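Local coordinates for protein malyl-CoA lyase/beta-methylmalyl-CoA lyase (Methylobacterium extorquens, PDB 5UGR) that is a lyase of the HpcH/HpaI aldolase/citrate lyase family, built on a TIM barrel, and binds a magnesium ion, at residues Lys71-Arg76 against Arg98-Leu103; Ser240-Cys245 against Asn265-Pro270. All blocks are in the same frame, centred on the assembly; numbering follows the deposited sequence.

Interaction 1. Residues Lys71-Arg76 against Arg98-Leu103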
loop_
_atom_site.group_PDB
_atom_site.type_symbol
_atom_site.label_atom_id
_atom_site.label_comp_id
_atom_site.label_asym_id
_atom_site.label_seq_id
_atom_site.Cartn_x
_atom_site.Cartn_y
_atom_site.Cartn_z
ATOM N N LYS A 71 -34.476 -22.199 1.064
ATOM C CA LYS A 71 -33.153 -22.241 0.380
ATOM C C LYS A 71 -32.558 -20.857 0.257
ATOM O O LYS A 71 -33.267 -19.867 0.115
ATOM C CB LYS A 71 -33.278 -22.905 -0.997
ATOM C CG LYS A 71 -33.630 -24.412 -0.913
ATOM C CD LYS A 71 -33.820 -24.868 -2.328
ATOM C CE LYS A 71 -34.114 -26.313 -2.456
ATOM N NZ LYS A 71 -35.420 -26.629 -1.856
ATOM N N THR A 72 -31.230 -20.777 0.328
ATOM C CA THR A 72 -30.546 -19.531 -0.040
ATOM C C THR A 72 -30.537 -19.461 -1.573
ATOM O O THR A 72 -29.902 -20.299 -2.218
ATOM C CB THR A 72 -29.137 -19.471 0.520
ATOM O OG1 THR A 72 -29.166 -19.557 1.950
ATOM C CG2 THR A 72 -28.413 -18.217 0.106
ATOM N N MET A 73 -31.211 -18.450 -2.119
ATOM C CA MET A 73 -31.394 -18.335 -3.563
ATOM C C MET A 73 -30.479 -17.256 -4.117
ATOM O O MET A 73 -30.455 -16.104 -3.647
ATOM C CB MET A 73 -32.862 -18.027 -3.892
ATOM C CG MET A 73 -33.803 -19.184 -3.602
ATOM S SD MET A 73 -33.332 -20.767 -4.369
ATOM C CE MET A 73 -33.276 -20.294 -6.118
ATOM N N MET A 74 -29.731 -17.656 -5.154
ATOM C CA MET A 74 -28.686 -16.824 -5.733
ATOM C C MET A 74 -28.815 -16.785 -7.255
ATOM O O MET A 74 -29.399 -17.687 -7.844
ATOM C CB MET A 74 -27.326 -17.422 -5.295
ATOM C CG MET A 74 -26.063 -16.603 -5.587
ATOM S SD MET A 74 -24.715 -17.042 -4.451
ATOM C CE MET A 74 -24.432 -18.759 -4.906
ATOM N N ILE A 75 -28.225 -15.769 -7.873
ATOM C CA ILE A 75 -27.994 -15.789 -9.314
ATOM C C ILE A 75 -26.494 -15.638 -9.572
ATOM O O ILE A 75 -25.805 -14.892 -8.844
ATOM C CB ILE A 75 -28.736 -14.671 -10.048
ATOM C CG1 ILE A 75 -28.454 -13.249 -9.461
ATOM C CG2 ILE A 75 -30.229 -14.948 -10.085
ATOM C CD1 ILE A 75 -29.087 -12.053 -10.127
ATOM N N ARG A 76 -26.011 -16.368 -10.586
ATOM C CA ARG A 76 -24.649 -16.143 -11.091
ATOM C C ARG A 76 -24.808 -15.200 -12.294
ATOM O O ARG A 76 -25.341 -15.567 -13.346
ATOM C CB ARG A 76 -23.883 -17.368 -11.449
ATOM C CG ARG A 76 -22.469 -17.007 -11.966
ATOM C CD ARG A 76 -21.522 -18.175 -12.097
ATOM N NE ARG A 76 -21.969 -19.216 -13.042
ATOM C CZ ARG A 76 -21.314 -20.352 -13.265
ATOM N NH1 ARG A 76 -20.158 -20.574 -12.638
ATOM N NH2 ARG A 76 -21.815 -21.335 -14.021
ATOM N N ARG A 98 -37.472 -12.251 -3.674
ATOM C CA ARG A 98 -37.043 -13.577 -3.185
ATOM C C ARG A 98 -35.543 -13.794 -3.252
ATOM O O ARG A 98 -34.996 -14.595 -2.527
ATOM C CB ARG A 98 -37.804 -14.705 -3.888
ATOM C CG ARG A 98 -37.469 -16.131 -3.446
ATOM C CD ARG A 98 -37.807 -16.322 -1.995
ATOM N NE ARG A 98 -37.462 -17.613 -1.444
ATOM C CZ ARG A 98 -36.221 -17.921 -1.025
ATOM N NH1 ARG A 98 -35.214 -17.061 -1.209
ATOM N NH2 ARG A 98 -35.988 -19.111 -0.468
ATOM N N LEU A 99 -34.876 -13.099 -4.170
ATOM C CA LEU A 99 -33.427 -13.260 -4.301
ATOM C C LEU A 99 -32.742 -12.941 -2.980
ATOM O O LEU A 99 -32.973 -11.890 -2.378
ATOM C CB LEU A 99 -32.916 -12.360 -5.418
ATOM C CG LEU A 99 -31.464 -12.582 -5.795
ATOM C CD1 LEU A 99 -31.190 -13.948 -6.383
ATOM C CD2 LEU A 99 -30.981 -11.450 -6.707
ATOM N N ASP A 100 -31.816 -13.846 -2.598
ATOM C CA ASP A 100 -31.023 -13.659 -1.406
ATOM C C ASP A 100 -29.586 -13.135 -1.668
ATOM O O ASP A 100 -29.054 -12.345 -0.858
ATOM C CB ASP A 100 -30.910 -14.957 -0.616
ATOM C CG ASP A 100 -32.273 -15.479 -0.127
ATOM O OD1 ASP A 100 -33.001 -14.670 0.523
ATOM O OD2 ASP A 100 -32.551 -16.668 -0.401
ATOM N N MET A 101 -28.981 -13.609 -2.767
ATOM C CA MET A 101 -27.565 -13.352 -2.981
ATOM C C MET A 101 -27.242 -13.252 -4.455
ATOM O O MET A 101 -27.985 -13.750 -5.306
ATOM C CB MET A 101 -26.716 -14.479 -2.377
ATOM C CG MET A 101 -26.801 -14.575 -0.825
ATOM S SD MET A 101 -25.632 -15.769 -0.134
ATOM C CE MET A 101 -24.106 -14.855 -0.427
ATOM N N ILE A 102 -26.102 -12.615 -4.722
ATOM C CA ILE A 102 -25.522 -12.580 -6.072
ATOM C C ILE A 102 -24.129 -13.228 -6.033
ATOM O O ILE A 102 -23.343 -12.924 -5.107
ATOM C CB ILE A 102 -25.414 -11.123 -6.578
ATOM C CG1 ILE A 102 -26.817 -10.558 -6.852
ATOM C CG2 ILE A 102 -24.545 -11.035 -7.826
ATOM C CD1 ILE A 102 -26.877 -9.073 -7.135
ATOM N N LEU A 103 -23.919 -14.153 -6.952
ATOM C CA LEU A 103 -22.637 -14.817 -7.187
ATOM C C LEU A 103 -21.957 -14.065 -8.358
ATOM O O LEU A 103 -22.452 -14.045 -9.494
ATOM C CB LEU A 103 -22.815 -16.306 -7.480
ATOM C CG LEU A 103 -21.614 -17.087 -7.988
ATOM C CD1 LEU A 103 -20.409 -16.901 -7.063
ATOM C CD2 LEU A 103 -21.976 -18.558 -8.100
#
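Met-74, Ile-75 and Arg-76 pair in parallel with Met-101, Ile-102 and Leu-103, the two short strand axes approaching to 4.6 Å and diverging by 34° in direction. The ladder starts on a doubly used carbonyl: Met-73 O accepts from Asp-100 N at 2.8 Å and from Met-101 N at 3.0 Å. Ile-75 N then gives to Met-101 O, and Ile-75 O takes Leu-103 N at 2.8 Å.

Before the paired residues, Asp-100 turns its carboxylate to the other strand. Its OD2 receives Met-73 N at 2.8 Å in a nearly straight bond (170°) through the anti lone pair, while Arg-98 NH1 reaches the same oxygen from above the carboxylate plane, as part of a salt bridge. Two donors thus grip one oxygen, and Lys-131 pairs with OD1. Arg-98 NH2 bonds to Lys-71 O, 2.9 Å away. With the NH1 bond, also near the guanidinium plane, and one from NH2 to Gly-69 O, this fixes the turn of the group; Met-73 CG lies over one face.

Toward the C-terminal ends the contact is apolar. The first torsion of Ile-75 (53°) sets CG1 between the backbone N and the carbonyl carbon, 4.1 Å from Ile-102 CG1, the two side chains side by side. Leu-99 crosses Ile-75 at about a right angle, CD1 on CG2 and CD2 on CG1 and CD1. On the other face Leu-103 runs beside Arg-76, and Met-74 SD lies 3.7 Å from Leu-103 CB and also against Met-101 CB.

That face turns into the TIM barrel, where Met-74, Arg-76 and Leu-103 meet Phe-40, Glu-17, Glu-136 and Leu-138 between them. Arg-76 pairs with Asp-42 near the bound magnesium ion. Strands 72-76 and 101-104, joined through helix 85-95, form a beta-alpha-beta unit between strands 38-42 and 134-139.

Interaction 2. Residues Ser240-Cys245 against Asn265-Pro270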
loop_
_atom_site.group_PDB
_atom_site.type_symbol
_atom_site.label_atom_id
_atom_site.label_comp_id
_atom_site.label_asym_id
_atom_site.label_seq_id
_atom_site.Cartn_x
_atom_site.Cartn_y
_atom_site.Cartn_z
ATOM N N SER A 240 -14.282 -38.315 -2.093
ATOM C CA SER A 240 -12.893 -38.090 -1.725
ATOM C C SER A 240 -12.521 -36.602 -1.818
ATOM O O SER A 240 -11.923 -36.034 -0.900
ATOM C CB SER A 240 -11.947 -38.927 -2.606
ATOM O OG SER A 240 -10.605 -38.515 -2.462
ATOM N N ALA A 241 -12.869 -35.962 -2.920
ATOM C CA ALA A 241 -12.572 -34.550 -3.099
ATOM C C ALA A 241 -13.247 -33.690 -2.013
ATOM O O ALA A 241 -12.644 -32.756 -1.463
ATOM C CB ALA A 241 -13.037 -34.068 -4.471
ATOM N N ALA A 242 -14.515 -34.016 -1.728
ATOM C CA ALA A 242 -15.266 -33.300 -0.696
ATOM C C ALA A 242 -14.647 -33.486 0.680
ATOM O O ALA A 242 -14.506 -32.477 1.410
ATOM C CB ALA A 242 -16.712 -33.742 -0.701
ATOM N N ARG A 243 -14.336 -34.735 1.064
ATOM C CA ARG A 243 -13.761 -34.954 2.357
ATOM C C ARG A 243 -12.392 -34.321 2.496
ATOM O O ARG A 243 -12.016 -33.889 3.592
ATOM C CB ARG A 243 -13.716 -36.449 2.674
ATOM C CG ARG A 243 -15.092 -37.031 2.984
ATOM C CD ARG A 243 -15.054 -38.568 3.114
ATOM N NE ARG A 243 -16.336 -39.046 3.605
ATOM C CZ ARG A 243 -16.775 -40.306 3.530
ATOM N NH1 ARG A 243 -17.983 -40.558 4.012
ATOM N NH2 ARG A 243 -16.032 -41.287 2.998
ATOM N N ARG A 244 -11.635 -34.260 1.401
ATOM C CA ARG A 244 -10.305 -33.659 1.436
ATOM C C ARG A 244 -10.408 -32.144 1.732
ATOM O O ARG A 244 -9.761 -31.625 2.663
ATOM C CB ARG A 244 -9.532 -33.921 0.136
ATOM C CG ARG A 244 -8.212 -33.223 0.092
ATOM C CD ARG A 244 -7.295 -33.583 -1.077
ATOM N NE ARG A 244 -7.818 -33.193 -2.372
ATOM C CZ ARG A 244 -8.451 -33.989 -3.232
ATOM N NH1 ARG A 244 -8.652 -35.286 -2.998
ATOM N NH2 ARG A 244 -8.850 -33.488 -4.381
ATOM N N CYS A 245 -11.279 -31.415 1.022
ATOM C CA CYS A 245 -11.386 -29.999 1.337
ATOM C C CYS A 245 -12.089 -29.771 2.661
ATOM O O CYS A 245 -11.774 -28.808 3.356
ATOM C CB CYS A 245 -11.991 -29.228 0.208
ATOM S SG CYS A 245 -13.716 -29.428 -0.106
ATOM N N ASN A 265 -24.124 -32.837 1.161
ATOM C CA ASN A 265 -24.772 -32.674 2.447
ATOM C C ASN A 265 -24.220 -33.568 3.527
ATOM O O ASN A 265 -24.096 -33.153 4.702
ATOM C CB ASN A 265 -26.266 -32.851 2.314
ATOM C CG ASN A 265 -26.952 -31.627 1.650
ATOM O OD1 ASN A 265 -26.394 -30.543 1.556
ATOM N ND2 ASN A 265 -28.171 -31.824 1.175
ATOM N N GLU A 266 -23.921 -34.812 3.166
ATOM C CA GLU A 266 -23.411 -35.751 4.171
ATOM C C GLU A 266 -22.001 -35.351 4.640
ATOM O O GLU A 266 -21.712 -35.350 5.834
ATOM C CB GLU A 266 -23.348 -37.170 3.590
ATOM C CG GLU A 266 -22.752 -38.179 4.586
ATOM C CD GLU A 266 -23.214 -39.626 4.347
ATOM O OE1 GLU A 266 -23.049 -40.133 3.207
ATOM O OE2 GLU A 266 -23.738 -40.253 5.314
ATOM N N VAL A 267 -21.114 -35.005 3.686
ATOM C CA VAL A 267 -19.727 -34.745 4.046
ATOM C C VAL A 267 -19.610 -33.493 4.912
ATOM O O VAL A 267 -18.850 -33.512 5.899
ATOM C CB VAL A 267 -18.869 -34.586 2.778
ATOM C CG1 VAL A 267 -17.521 -33.959 3.093
ATOM C CG2 VAL A 267 -18.684 -35.937 2.124
ATOM N N PHE A 268 -20.363 -32.426 4.578
ATOM C CA PHE A 268 -20.177 -31.132 5.217
ATOM C C PHE A 268 -21.106 -30.873 6.415
ATOM O O PHE A 268 -21.104 -29.773 6.981
ATOM C CB PHE A 268 -20.291 -30.002 4.182
ATOM C CG PHE A 268 -19.194 -30.027 3.147
ATOM C CD1 PHE A 268 -17.941 -29.528 3.449
ATOM C CD2 PHE A 268 -19.383 -30.594 1.925
ATOM C CE1 PHE A 268 -16.931 -29.557 2.505
ATOM C CE2 PHE A 268 -18.381 -30.628 0.981
ATOM C CZ PHE A 268 -17.128 -30.143 1.276
ATOM N N THR A 269 -21.894 -31.878 6.803
ATOM C CA THR A 269 -22.563 -31.831 8.100
ATOM C C THR A 269 -21.466 -31.764 9.198
ATOM O O THR A 269 -20.577 -32.589 9.216
ATOM C CB THR A 269 -23.447 -33.049 8.216
ATOM O OG1 THR A 269 -24.520 -32.910 7.272
ATOM C CG2 THR A 269 -24.068 -33.142 9.625
ATOM N N PRO A 270 -21.556 -30.807 10.141
ATOM C CA PRO A 270 -20.541 -30.803 11.224
ATOM C C PRO A 270 -20.657 -32.027 12.128
ATOM O O PRO A 270 -21.754 -32.582 12.261
ATOM C CB PRO A 270 -20.837 -29.513 11.999
ATOM C CG PRO A 270 -22.210 -29.110 11.598
ATOM C CD PRO A 270 -22.480 -29.679 10.241
#
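Val-267 and Phe-268 press against Ala-242, Arg-243 and Cys-245 where two successive outer helices of the TIM barrel, 235-248 and 259-268, lie next to each other beyond strand 252-255. The helices come close, Arg-243 CA and Val-267 CA being 6.2 Å apart, consistent with the small side chain of Ala-242.

The main bump is Val-267, whose two methyls both reach Ala-242 and Arg-243. Its first torsion (165°) holds CG1 anti to the backbone N, and this methyl is closest to Ala-242 O and CB, meeting CB at 3.9 Å. The other methyl, CG2, comes nearest to Arg-243 CG, at 3.9 Å, beside the exposed margin of the contact; this holds for one of the two conformers of that arginine, which makes this part less certain.

Phe-268 fills the hollow between Ala-242 and Cys-245 with the far end of its ring. CE2 lies against Ala-242 CB, again at 3.9 Å, and CZ comes within 3.5 Å of Ala-242 O. Thus the alanine methyl is met by both bumps, by Val-267 CG1 and by the ring. Val-267 CG1 also sits over the centre of the phenylalanine ring, so the two neighbours present one continuous surface to the other helix.

Lys-253 reaches both Ala-242 and Phe-268 from strand 252-255, and Ala-246, next along helix 235-248, also touches Val-267 and Phe-268. The helix pair takes part in the interface with a second subunit, whose Arg-175 donates to Val-267 O and whose Ser-187 O accepts from Arg-244.

Cys-245 makes a sulfur-aromatic contact: a first torsion of 72° places SG between the backbone N and the carbonyl carbon, at the ring edge, 88° off the ring normal, with Phe-268 CZ 3.8 Å from SG.

In the fold
Both interactions are largely buried, yet they belong to different layers of the same TIM barrel. Interaction 1 joins two neighbouring strands of the inner sheet, and its chemistry is mostly backbone hydrogen bonding, with an ionic group at one end and methionine, leucine and isoleucine side chains on the two faces. Interaction 2 joins two outer helices through a small apolar patch beside an exposed arginine, and depends on fit of shape. They share no element and lie on opposite sides of the chain's centre; the centres of interaction 1 and interaction 2 are about 23 Å apart. Interaction 1 meets no other chain, whereas interaction 2 takes part in the interface with a second subunit.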